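Alpha-1,2-mannosidase (Bacteroides thetaiotaomicron, PDB 2WW2) hydrolyses alpha-mannosidic linkages with inversion at the anomeric carbon, as a calcium-dependent glycoside hydrolase of family GH92 from a human gut symbiont. Local coordinates at residues Val8-Pro13 with Gln283-Tyr288; Met15-Thr20 with Tyr54-Ser59; Ser50-Thr55 with Ser71-Asp76; Val98-Gln103 with Tyr112-Asn117. One frame throughout, in Å; residues are numbered along the deposited sequence.

Contact 1 of 4, residues Val8-Pro13 with Gln283-Tyr288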
# COMPACT_ATOMS: atom_id res chain seq x y z
N VAL A 8 -36.39 -1.37 -20.55
CA VAL A 8 -36.33 -0.25 -19.57
C VAL A 8 -36.57 -0.76 -18.15
O VAL A 8 -36.12 -0.14 -17.19
CB VAL A 8 -37.32 0.90 -19.93
CG1 VAL A 8 -38.75 0.48 -19.60
CG2 VAL A 8 -36.96 2.19 -19.18
N ASP A 9 -37.24 -1.91 -18.01
CA ASP A 9 -37.47 -2.51 -16.68
C ASP A 9 -36.17 -2.95 -16.01
O ASP A 9 -36.12 -3.14 -14.79
CB ASP A 9 -38.43 -3.73 -16.77
CG ASP A 9 -39.83 -3.34 -17.21
OD1 ASP A 9 -40.26 -2.23 -16.85
OD2 ASP A 9 -40.50 -4.14 -17.90
N TYR A 10 -35.11 -3.13 -16.79
CA TYR A 10 -33.82 -3.50 -16.24
C TYR A 10 -33.03 -2.29 -15.70
O TYR A 10 -32.03 -2.45 -15.00
CB TYR A 10 -32.98 -4.23 -17.29
CG TYR A 10 -33.53 -5.61 -17.61
CD1 TYR A 10 -33.55 -6.61 -16.62
CD2 TYR A 10 -34.01 -5.91 -18.87
CE1 TYR A 10 -34.04 -7.89 -16.90
CE2 TYR A 10 -34.53 -7.20 -19.15
CZ TYR A 10 -34.53 -8.16 -18.16
OH TYR A 10 -35.02 -9.42 -18.42
N VAL A 11 -33.49 -1.08 -16.02
CA VAL A 11 -32.68 0.11 -15.72
C VAL A 11 -32.80 0.53 -14.26
O VAL A 11 -33.91 0.73 -13.77
CB VAL A 11 -33.06 1.31 -16.61
CG1 VAL A 11 -32.30 2.59 -16.18
CG2 VAL A 11 -32.78 0.99 -18.08
N ASN A 12 -31.66 0.69 -13.59
CA ASN A 12 -31.63 1.26 -12.24
C ASN A 12 -30.90 2.59 -12.28
O ASN A 12 -29.67 2.60 -12.36
CB ASN A 12 -30.90 0.32 -11.27
CG ASN A 12 -30.82 0.90 -9.87
OD1 ASN A 12 -31.52 1.87 -9.55
ND2 ASN A 12 -29.99 0.31 -9.03
N PRO A 13 -31.64 3.71 -12.24
CA PRO A 13 -31.02 5.04 -12.31
C PRO A 13 -30.20 5.33 -11.06
O PRO A 13 -29.43 6.29 -11.03
CB PRO A 13 -32.22 5.99 -12.37
CG PRO A 13 -33.38 5.14 -12.88
CD PRO A 13 -33.11 3.79 -12.21
N GLN A 283 -26.86 -9.23 -14.82
CA GLN A 283 -26.15 -8.79 -16.02
C GLN A 283 -27.01 -7.89 -16.91
O GLN A 283 -26.55 -6.88 -17.44
CB GLN A 283 -25.65 -10.01 -16.82
CG GLN A 283 -24.49 -10.77 -16.10
CD GLN A 283 -24.09 -12.05 -16.82
OE1 GLN A 283 -24.94 -12.77 -17.36
NE2 GLN A 283 -22.79 -12.36 -16.82
N LEU A 284 -28.27 -8.27 -17.13
CA LEU A 284 -29.18 -7.46 -17.93
C LEU A 284 -29.39 -6.08 -17.25
O LEU A 284 -29.42 -5.05 -17.91
CB LEU A 284 -30.53 -8.20 -18.09
CG LEU A 284 -30.45 -9.49 -18.94
CD1 LEU A 284 -31.67 -10.40 -18.80
CD2 LEU A 284 -30.28 -9.10 -20.40
N ARG A 285 -29.57 -6.08 -15.94
CA ARG A 285 -29.69 -4.79 -15.23
C ARG A 285 -28.44 -3.93 -15.38
O ARG A 285 -28.53 -2.72 -15.60
CB ARG A 285 -30.02 -5.02 -13.75
CG ARG A 285 -31.44 -5.60 -13.59
CD ARG A 285 -31.85 -5.66 -12.16
NE ARG A 285 -30.91 -6.41 -11.35
CZ ARG A 285 -31.18 -7.57 -10.77
NH1 ARG A 285 -32.39 -8.12 -10.90
NH2 ARG A 285 -30.24 -8.19 -10.05
N THR A 286 -27.28 -4.55 -15.29
CA THR A 286 -26.04 -3.77 -15.38
C THR A 286 -25.93 -3.18 -16.77
O THR A 286 -25.71 -1.98 -16.93
CB THR A 286 -24.82 -4.65 -15.06
OG1 THR A 286 -25.00 -5.25 -13.77
CG2 THR A 286 -23.53 -3.79 -15.02
N PHE A 287 -26.13 -4.03 -17.78
CA PHE A 287 -26.03 -3.61 -19.18
C PHE A 287 -27.00 -2.48 -19.54
O PHE A 287 -26.59 -1.46 -20.11
CB PHE A 287 -26.29 -4.83 -20.09
CG PHE A 287 -26.15 -4.53 -21.56
CD1 PHE A 287 -24.87 -4.40 -22.14
CD2 PHE A 287 -27.27 -4.39 -22.37
CE1 PHE A 287 -24.74 -4.14 -23.49
CE2 PHE A 287 -27.14 -4.13 -23.72
CZ PHE A 287 -25.88 -4.00 -24.29
N TYR A 288 -28.28 -2.65 -19.24
CA TYR A 288 -29.26 -1.64 -19.63
C TYR A 288 -29.17 -0.38 -18.79
O TYR A 288 -29.45 0.70 -19.27
CB TYR A 288 -30.68 -2.23 -19.70
CG TYR A 288 -30.79 -3.08 -20.95
CD1 TYR A 288 -30.73 -2.48 -22.21
CD2 TYR A 288 -30.85 -4.48 -20.87
CE1 TYR A 288 -30.78 -3.24 -23.37
CE2 TYR A 288 -30.89 -5.25 -22.03
CZ TYR A 288 -30.86 -4.61 -23.28
OH TYR A 288 -30.89 -5.35 -24.45
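Where the N-terminal segment of the chain meets helix 281-294 of the catalytic region, Tyr-10 lies against one flank of the helix between Leu-284, Arg-285 and Tyr-288. Leu-284 CB sits over the centre of the phenol ring, a CH-pi contact 3.7 Å from the centroid and 14° off the ring normal. The two side chains run alongside each other in the same direction, and Leu-284 CD1 follows the ring outward to reach Tyr-10 OH at 3.5 Å. Arg-285 crosses at about a right angle: its CG comes to the ring edge, 3.8 Å from Tyr-10 CD1, while the guanidinium leads away to a salt bridge with Glu-282. One turn on, Tyr-288 lies beside Tyr-10 with CB against CB at 3.9 Å. The backbones are close as well, Arg-285 CA offering a CA-H...O contact to Tyr-10 O at 3.3 Å. Val-11 turns CB away from the helix, yet its CG2, anti to the carbonyl carbon, still meets Tyr-288 O at 3.5 Å. Tyr-288 OH bonds to Val-274 O and Ala-276 N, anchoring the helix to strand 274-277. Asn-12 N bonds to Ser-289 OG one residue past the segment, Val-8 packs on helix 256-271, and Phe-287 faces helix 632-640.

Contact 2 of 4, residues Met15-Thr20 with Tyr54-Ser59. With NA (sodium ion), chain F.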
# COMPACT_ATOMS: atom_id res chain seq x y z
N MET A 15 -28.00 3.09 -9.93
CA MET A 15 -26.79 2.28 -10.02
C MET A 15 -25.57 3.14 -9.79
O MET A 15 -25.40 4.16 -10.46
CB MET A 15 -26.65 1.62 -11.39
CG MET A 15 -25.30 0.94 -11.59
SD MET A 15 -25.14 0.06 -13.15
CE MET A 15 -23.36 -0.15 -13.27
N GLY A 16 -24.71 2.74 -8.87
CA GLY A 16 -23.47 3.49 -8.58
C GLY A 16 -23.70 4.83 -7.87
O GLY A 16 -22.77 5.62 -7.71
N THR A 17 -24.93 5.09 -7.43
CA THR A 17 -25.18 6.33 -6.69
C THR A 17 -24.27 6.47 -5.44
O THR A 17 -23.98 7.58 -4.98
CB THR A 17 -26.68 6.50 -6.31
OG1 THR A 17 -26.91 7.84 -5.89
CG2 THR A 17 -27.09 5.53 -5.18
N GLU A 18 -23.82 5.34 -4.88
CA GLU A 18 -22.87 5.37 -3.76
C GLU A 18 -21.44 5.03 -4.21
O GLU A 18 -20.53 4.90 -3.38
CB GLU A 18 -23.28 4.37 -2.68
CG GLU A 18 -24.62 4.67 -2.00
CD GLU A 18 -24.88 3.72 -0.83
OE1 GLU A 18 -25.37 2.60 -1.06
OE2 GLU A 18 -24.61 4.10 0.33
N SER A 19 -21.25 4.91 -5.52
CA SER A 19 -19.98 4.44 -6.11
C SER A 19 -19.02 5.52 -6.53
O SER A 19 -17.95 5.22 -7.08
CB SER A 19 -20.27 3.64 -7.38
OG SER A 19 -20.55 2.32 -7.06
N THR A 20 -19.38 6.78 -6.30
CA THR A 20 -18.59 7.86 -6.86
C THR A 20 -17.81 8.60 -5.80
O THR A 20 -18.28 8.82 -4.68
CB THR A 20 -19.47 8.83 -7.67
OG1 THR A 20 -20.05 9.79 -6.76
CG2 THR A 20 -20.57 8.06 -8.42
N TYR A 54 -28.40 14.98 -5.13
CA TYR A 54 -29.09 13.84 -4.54
C TYR A 54 -28.01 12.97 -3.92
O TYR A 54 -27.12 12.49 -4.63
CB TYR A 54 -29.89 13.06 -5.60
CG TYR A 54 -30.56 11.78 -5.10
CD1 TYR A 54 -31.88 11.78 -4.67
CD2 TYR A 54 -29.85 10.57 -5.06
CE1 TYR A 54 -32.50 10.60 -4.21
CE2 TYR A 54 -30.46 9.38 -4.60
CZ TYR A 54 -31.78 9.41 -4.19
OH TYR A 54 -32.37 8.25 -3.74
N THR A 55 -28.09 12.76 -2.61
CA THR A 55 -27.16 11.93 -1.87
C THR A 55 -27.96 10.76 -1.29
O THR A 55 -28.87 10.96 -0.49
CB THR A 55 -26.46 12.78 -0.78
OG1 THR A 55 -25.61 13.73 -1.43
CG2 THR A 55 -25.64 11.92 0.18
N TYR A 56 -27.63 9.55 -1.74
CA TYR A 56 -28.40 8.37 -1.38
C TYR A 56 -28.52 8.19 0.13
O TYR A 56 -29.55 7.74 0.62
CB TYR A 56 -27.79 7.13 -2.03
CG TYR A 56 -28.64 5.90 -1.84
CD1 TYR A 56 -29.75 5.67 -2.66
CD2 TYR A 56 -28.35 4.98 -0.84
CE1 TYR A 56 -30.53 4.56 -2.48
CE2 TYR A 56 -29.13 3.86 -0.66
CZ TYR A 56 -30.22 3.65 -1.48
OH TYR A 56 -31.00 2.52 -1.28
N THR A 57 -27.48 8.54 0.88
CA THR A 57 -27.52 8.34 2.33
C THR A 57 -28.31 9.44 3.07
O THR A 57 -28.51 9.35 4.28
CB THR A 57 -26.10 8.22 2.94
OG1 THR A 57 -25.32 9.34 2.52
CG2 THR A 57 -25.41 6.92 2.49
N ASP A 58 -28.73 10.49 2.36
CA ASP A 58 -29.50 11.55 3.01
C ASP A 58 -30.98 11.20 2.93
O ASP A 58 -31.44 10.63 1.94
CB ASP A 58 -29.16 12.93 2.44
CG ASP A 58 -27.79 13.43 2.92
OD1 ASP A 58 -27.32 13.00 4.00
OD2 ASP A 58 -27.14 14.24 2.24
N SER A 59 -31.72 11.46 4.00
CA SER A 59 -33.09 10.98 4.10
C SER A 59 -34.13 12.10 4.15
O SER A 59 -35.29 11.86 4.54
CB SER A 59 -33.22 10.10 5.36
OG SER A 59 -32.93 10.87 6.53
NA NA F . -16.39 3.75 -8.01
O HOH W 1 -25.76 9.50 -3.80
O HOH W 2 -15.01 5.72 -7.31
O HOH W 3 -16.15 2.48 -5.98
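Thr-17 and Glu-18 of one loop pack against Tyr-56 of another, each loop bending through a type I turn, Gly-16 to Ser-19 and Thr-55 to Asp-58. Thr-17 holds OG1 anti to its backbone N (chi1 -166°), which leaves CG2 between N and the carbonyl carbon; the Thr-17 and Tyr-56 side chains cross at about a right angle, Thr-17 CG2 lying 3.6 Å from Tyr-56 CB. OG1 of Thr-17 lies at the edge of the Tyr-54 ring, near its plane, and bonds to Thr-28 O. Glu-18 is extended beyond CG and brings CD to 3.7 Å from Tyr-56 CD2, carboxylate and ring planes 38° apart. Its two oxygens diverge: OE1 bonds to Ser-619 OG, whereas OE2 meets the methyl CG2 of Thr-57 at 3.6 Å. A water bridges the backbones, donating to Thr-17 O at 2.9 Å and accepting from Tyr-56 N at 2.8 Å. Ser-19 O binds a sodium ion at 2.3 Å, together with the backbone O atoms of Tyr-622, Gly-624 and Asp-627 and two waters. The Tyr-56 ring stacks with His-102 on strand 98-108, Met-15 packs on helix 281-294, and Gln-722 of the second subunit bonds to Thr-57 O and Ser-59 N just before strand 60-67.

Contact 3 of 4, residues Ser50-Thr55 with Ser71-Asp76. With GOL (glycerol), chain I.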
# COMPACT_ATOMS: atom_id res chain seq x y z
N SER A 50 -25.56 23.18 -4.22
CA SER A 50 -24.63 22.08 -4.08
C SER A 50 -24.66 21.15 -5.30
O SER A 50 -25.73 20.70 -5.70
CB SER A 50 -24.95 21.26 -2.83
OG SER A 50 -24.14 20.09 -2.81
N GLY A 51 -23.49 20.83 -5.85
CA GLY A 51 -23.42 19.86 -6.95
C GLY A 51 -23.86 18.48 -6.52
O GLY A 51 -24.20 17.64 -7.35
N TRP A 52 -23.88 18.24 -5.21
CA TRP A 52 -24.31 16.95 -4.68
C TRP A 52 -25.83 17.01 -4.43
O TRP A 52 -26.33 17.05 -3.30
CB TRP A 52 -23.50 16.60 -3.42
CG TRP A 52 -22.01 16.42 -3.73
CD1 TRP A 52 -21.48 15.67 -4.75
CD2 TRP A 52 -20.90 16.97 -3.01
NE1 TRP A 52 -20.10 15.73 -4.71
CE2 TRP A 52 -19.72 16.51 -3.65
CE3 TRP A 52 -20.78 17.79 -1.88
CZ2 TRP A 52 -18.44 16.85 -3.20
CZ3 TRP A 52 -19.49 18.14 -1.43
CH2 TRP A 52 -18.33 17.67 -2.10
N MET A 53 -26.55 17.04 -5.54
CA MET A 53 -27.97 17.32 -5.54
C MET A 53 -28.76 16.23 -4.86
O MET A 53 -29.73 16.50 -4.14
CB MET A 53 -28.45 17.46 -7.00
CG MET A 53 -29.94 17.63 -7.15
SD MET A 53 -30.40 18.05 -8.87
CE MET A 53 -29.72 16.70 -9.75
N TYR A 54 -28.40 14.98 -5.13
CA TYR A 54 -29.09 13.84 -4.54
C TYR A 54 -28.01 12.97 -3.92
O TYR A 54 -27.12 12.49 -4.63
CB TYR A 54 -29.89 13.06 -5.60
CG TYR A 54 -30.56 11.78 -5.10
CD1 TYR A 54 -31.88 11.78 -4.67
CD2 TYR A 54 -29.85 10.57 -5.06
CE1 TYR A 54 -32.50 10.60 -4.21
CE2 TYR A 54 -30.46 9.38 -4.60
CZ TYR A 54 -31.78 9.41 -4.19
OH TYR A 54 -32.37 8.25 -3.74
N THR A 55 -28.09 12.76 -2.61
CA THR A 55 -27.16 11.93 -1.87
C THR A 55 -27.96 10.76 -1.29
O THR A 55 -28.87 10.96 -0.49
CB THR A 55 -26.46 12.78 -0.78
OG1 THR A 55 -25.61 13.73 -1.43
CG2 THR A 55 -25.64 11.92 0.18
N SER A 71 -22.15 17.14 -14.06
CA SER A 71 -21.10 16.79 -13.08
C SER A 71 -21.32 17.66 -11.85
O SER A 71 -21.72 18.81 -11.98
CB SER A 71 -19.71 17.11 -13.67
OG SER A 71 -18.83 17.65 -12.69
N PRO A 72 -21.07 17.11 -10.65
CA PRO A 72 -21.29 17.96 -9.46
C PRO A 72 -20.34 19.13 -9.42
O PRO A 72 -20.68 20.16 -8.86
CB PRO A 72 -21.01 17.03 -8.27
CG PRO A 72 -20.43 15.76 -8.85
CD PRO A 72 -20.76 15.71 -10.32
N TRP A 73 -19.16 18.99 -10.01
CA TRP A 73 -18.20 20.09 -9.97
C TRP A 73 -18.43 21.12 -11.06
O TRP A 73 -18.20 22.30 -10.85
CB TRP A 73 -16.76 19.56 -9.93
CG TRP A 73 -16.55 18.93 -8.57
CD1 TRP A 73 -16.67 17.59 -8.25
CD2 TRP A 73 -16.26 19.61 -7.35
NE1 TRP A 73 -16.44 17.41 -6.91
CE2 TRP A 73 -16.20 18.63 -6.33
CE3 TRP A 73 -16.04 20.96 -7.01
CZ2 TRP A 73 -15.92 18.95 -4.99
CZ3 TRP A 73 -15.76 21.28 -5.68
CH2 TRP A 73 -15.71 20.28 -4.68
N ILE A 74 -18.93 20.67 -12.21
CA ILE A 74 -19.40 21.61 -13.24
C ILE A 74 -20.68 22.30 -12.73
O ILE A 74 -20.90 23.48 -12.97
CB ILE A 74 -19.68 20.83 -14.54
CG1 ILE A 74 -18.36 20.26 -15.09
CG2 ILE A 74 -20.37 21.71 -15.58
CD1 ILE A 74 -17.40 21.33 -15.57
N ASN A 75 -21.50 21.53 -12.01
CA ASN A 75 -22.69 22.04 -11.33
C ASN A 75 -23.77 22.40 -12.36
O ASN A 75 -23.69 21.98 -13.53
CB ASN A 75 -22.30 23.19 -10.35
CG ASN A 75 -23.27 23.33 -9.15
OD1 ASN A 75 -24.49 23.36 -9.32
ND2 ASN A 75 -22.72 23.47 -7.94
N ASP A 76 -24.80 23.15 -11.94
CA ASP A 76 -26.07 23.25 -12.69
C ASP A 76 -26.28 24.63 -13.33
O ASP A 76 -25.52 25.57 -13.06
CB ASP A 76 -27.26 22.93 -11.76
CG ASP A 76 -28.43 22.26 -12.51
OD1 ASP A 76 -28.40 22.19 -13.76
OD2 ASP A 76 -29.37 21.76 -11.83
C1 GOL I . -19.20 20.36 -4.80
O1 GOL I . -19.93 19.67 -5.79
C2 GOL I . -20.04 21.46 -4.18
O2 GOL I . -21.05 21.87 -5.09
C3 GOL I . -20.63 20.97 -2.86
O3 GOL I . -20.60 22.00 -1.90
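Trp-52 meets Pro-72 through its indole, Trp-52 CD1 lying 3.8 Å from Pro-72 CB, the side chains crossing at about a right angle. At the far end of the indole Trp-52 CZ2 meets Trp-73 CZ2 at 3.7 Å, with the six-membered rings perpendicular. A glycerol, probably from the crystallisation liquor, sits between the indoles: its O1 lies over the centre of the Trp-52 ring system, and its C1 over the Trp-73 face, offset toward the rim. Gly-51 N donates to glycerol O2 at 2.8 Å and 171°, nearly straight, while O1 bonds weakly to Pro-72 O. Gly-51 CA approaches Pro-72 O at 3.4 Å in a CA-H...O contact; a CB there would clash with that oxygen. Ser-50 OG, anti to its backbone N (chi1 172°), accepts from Trp-52 N at 3.0 Å as an ST turn, and Ser-71 OG accepts from Ile-74 N at 3.1 Å as an ST motif. Ser-50 OG also bonds to Glu-541 of the second subunit, and Trp-73 NE1 to Ala-22 O. The two loops flank strand 60-67 in the chain; Met-53 packs on that strand and on strand 40-44, and Asp-76 forms a salt bridge with Arg-65 of strand 60-67.

Contact 4 of 4, residues Val98-Gln103 with Tyr112-Asn117. With NA (sodium ion), chain E.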
# COMPACT_ATOMS: atom_id res chain seq x y z
N VAL A 98 -38.06 17.19 4.06
CA VAL A 98 -39.15 16.29 4.35
C VAL A 98 -38.63 14.85 4.35
O VAL A 98 -38.08 14.40 3.34
CB VAL A 98 -40.27 16.42 3.32
CG1 VAL A 98 -41.46 15.53 3.72
CG2 VAL A 98 -40.70 17.88 3.18
N PRO A 99 -38.79 14.15 5.48
CA PRO A 99 -38.22 12.80 5.60
C PRO A 99 -38.93 11.77 4.71
O PRO A 99 -40.16 11.79 4.59
CB PRO A 99 -38.36 12.45 7.10
CG PRO A 99 -39.20 13.53 7.72
CD PRO A 99 -39.37 14.67 6.73
N PHE A 100 -38.14 10.86 4.13
CA PHE A 100 -38.66 9.76 3.31
C PHE A 100 -37.74 8.55 3.47
O PHE A 100 -36.58 8.67 3.88
CB PHE A 100 -38.73 10.17 1.82
CG PHE A 100 -37.39 10.30 1.15
CD1 PHE A 100 -36.90 9.27 0.36
CD2 PHE A 100 -36.63 11.46 1.30
CE1 PHE A 100 -35.64 9.37 -0.25
CE2 PHE A 100 -35.38 11.57 0.70
CZ PHE A 100 -34.90 10.54 -0.10
N SER A 101 -38.26 7.38 3.12
CA SER A 101 -37.49 6.14 3.15
C SER A 101 -37.29 5.63 1.74
O SER A 101 -38.21 5.72 0.91
CB SER A 101 -38.25 5.09 3.97
OG SER A 101 -37.64 3.83 3.82
N HIS A 102 -36.10 5.10 1.45
CA HIS A 102 -35.89 4.48 0.14
C HIS A 102 -36.84 3.30 -0.05
O HIS A 102 -37.05 2.87 -1.17
CB HIS A 102 -34.43 4.03 -0.04
CG HIS A 102 -33.44 5.15 -0.10
ND1 HIS A 102 -33.42 6.08 -1.12
CD2 HIS A 102 -32.42 5.49 0.73
CE1 HIS A 102 -32.45 6.94 -0.92
NE2 HIS A 102 -31.83 6.61 0.20
N GLN A 103 -37.42 2.77 1.03
CA GLN A 103 -38.36 1.65 0.88
C GLN A 103 -39.63 2.11 0.17
O GLN A 103 -40.37 1.30 -0.40
CB GLN A 103 -38.76 1.07 2.24
CG GLN A 103 -37.77 0.10 2.82
CD GLN A 103 -38.25 -0.46 4.14
OE1 GLN A 103 -38.22 0.23 5.15
NE2 GLN A 103 -38.69 -1.71 4.13
N TYR A 112 -40.23 8.86 -11.52
CA TYR A 112 -39.75 8.76 -10.16
C TYR A 112 -40.92 8.96 -9.21
O TYR A 112 -41.66 9.95 -9.32
CB TYR A 112 -38.68 9.83 -9.91
CG TYR A 112 -38.15 9.83 -8.48
CD1 TYR A 112 -37.00 9.12 -8.13
CD2 TYR A 112 -38.81 10.53 -7.47
CE1 TYR A 112 -36.52 9.10 -6.81
CE2 TYR A 112 -38.33 10.54 -6.15
CZ TYR A 112 -37.19 9.83 -5.84
OH TYR A 112 -36.74 9.84 -4.54
N SER A 113 -41.12 8.02 -8.29
CA SER A 113 -42.22 8.09 -7.33
C SER A 113 -41.65 7.96 -5.91
O SER A 113 -40.74 7.16 -5.67
CB SER A 113 -43.24 6.98 -7.61
OG SER A 113 -44.29 6.97 -6.64
N VAL A 114 -42.15 8.76 -4.98
CA VAL A 114 -41.73 8.65 -3.58
C VAL A 114 -42.92 8.96 -2.68
O VAL A 114 -43.77 9.80 -3.02
CB VAL A 114 -40.52 9.56 -3.27
CG1 VAL A 114 -40.91 11.04 -3.43
CG2 VAL A 114 -39.95 9.29 -1.87
N THR A 115 -43.01 8.27 -1.55
CA THR A 115 -44.01 8.59 -0.53
C THR A 115 -43.26 8.99 0.71
O THR A 115 -42.38 8.25 1.20
CB THR A 115 -44.91 7.38 -0.25
OG1 THR A 115 -45.50 6.97 -1.48
CG2 THR A 115 -46.01 7.72 0.78
N PHE A 116 -43.54 10.19 1.20
CA PHE A 116 -42.86 10.70 2.37
C PHE A 116 -43.38 10.04 3.63
O PHE A 116 -44.42 9.37 3.62
CB PHE A 116 -42.98 12.23 2.41
CG PHE A 116 -42.33 12.89 1.22
CD1 PHE A 116 -40.98 13.16 1.22
CD2 PHE A 116 -43.08 13.21 0.08
CE1 PHE A 116 -40.36 13.75 0.13
CE2 PHE A 116 -42.48 13.81 -1.02
CZ PHE A 116 -41.11 14.08 -1.00
N ASN A 117 -42.64 10.20 4.73
CA ASN A 117 -43.06 9.58 5.98
C ASN A 117 -44.43 10.07 6.43
O ASN A 117 -45.16 9.34 7.11
CB ASN A 117 -42.02 9.84 7.11
CG ASN A 117 -40.71 9.07 6.91
OD1 ASN A 117 -40.54 8.32 5.94
ND2 ASN A 117 -39.76 9.28 7.83
NA NA E . -36.84 1.85 -3.26
O HOH W 4 -41.13 7.29 3.36
O HOH W 5 -38.65 0.38 -2.73
O HOH W 6 -35.08 3.29 -4.07
O HOH W 7 -36.56 0.49 -5.28
O HOH W 8 -34.93 0.60 -2.20
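Apolar packing centres on Phe-116, Val-98 and Phe-100. Val-98 has CG1 anti to its backbone N, and the Val-98 and Phe-116 side chains cross at about a right angle, with Val-98 CG1 3.5 Å from Phe-116 CD1. The same CD1 of Phe-116 takes Phe-100 CB at 3.8 Å, so one ring atom touches side chains from two residues of the opposing strand. Farther along, Val-114 CG2 approaches Phe-100 CD1 at 3.8 Å.

These residues belong to the beta hairpin of strands 98-108 and 111-116, whose first arm turns a corner at His-102 and Gln-103; strand axes 98-101 and 112-116 make an angle of 117°, well short of antiparallel. Strand 121-126 flanks the second arm, and Met-61 of strand 60-67 packs on Phe-100, Tyr-112 and Phe-116.

The direct hydrogen bond across the pair runs from Asn-117 N, just past the second strand, to Pro-99 O, 2.9 Å long and straight at 179°, the donor tilted 26° from the carbonyl plane. Pro-99 O also lies in plane at the edge of the Phe-116 ring, and Pro-99 CB meets the amide nitrogen ND2 of Asn-117 at 3.5 Å. A water adds a bridge: it accepts from Ser-101 N and donates to Thr-115 O and Asn-117 OD1, tying both strands through three bonds. At the corner, Ser-101 OG accepts from Gln-103 N in an ST turn. Metal coordination follows there: His-102 O binds a sodium ion at 2.3 Å, with Glu-105 O and four waters, while the His-102 imidazole bonds through NE2 to Tyr-56 O.

From the N terminus, residues 8-13 open the longest loop, which contact 1 closes some 270 residues later at helix 281-294, joining the N-terminal and catalytic family regions. The other three nest inside it. Contact 2 closes the loop from 15-20 to 54-59, and contact 3 opens on 50-55, overlapping that segment at Tyr-54 and Thr-55, then closes at 71-76 around strand 60-67. Contact 4 follows in series as a hairpin. Met-15 CE of contact 2 packs on Thr-286 CG2 of contact 1 at 4.0 Å, and Ser-59 O probably accepts from Phe-100 N, linking contact 2 to contact 4. Contacts 2, 3 and 4 each touch the second subunit.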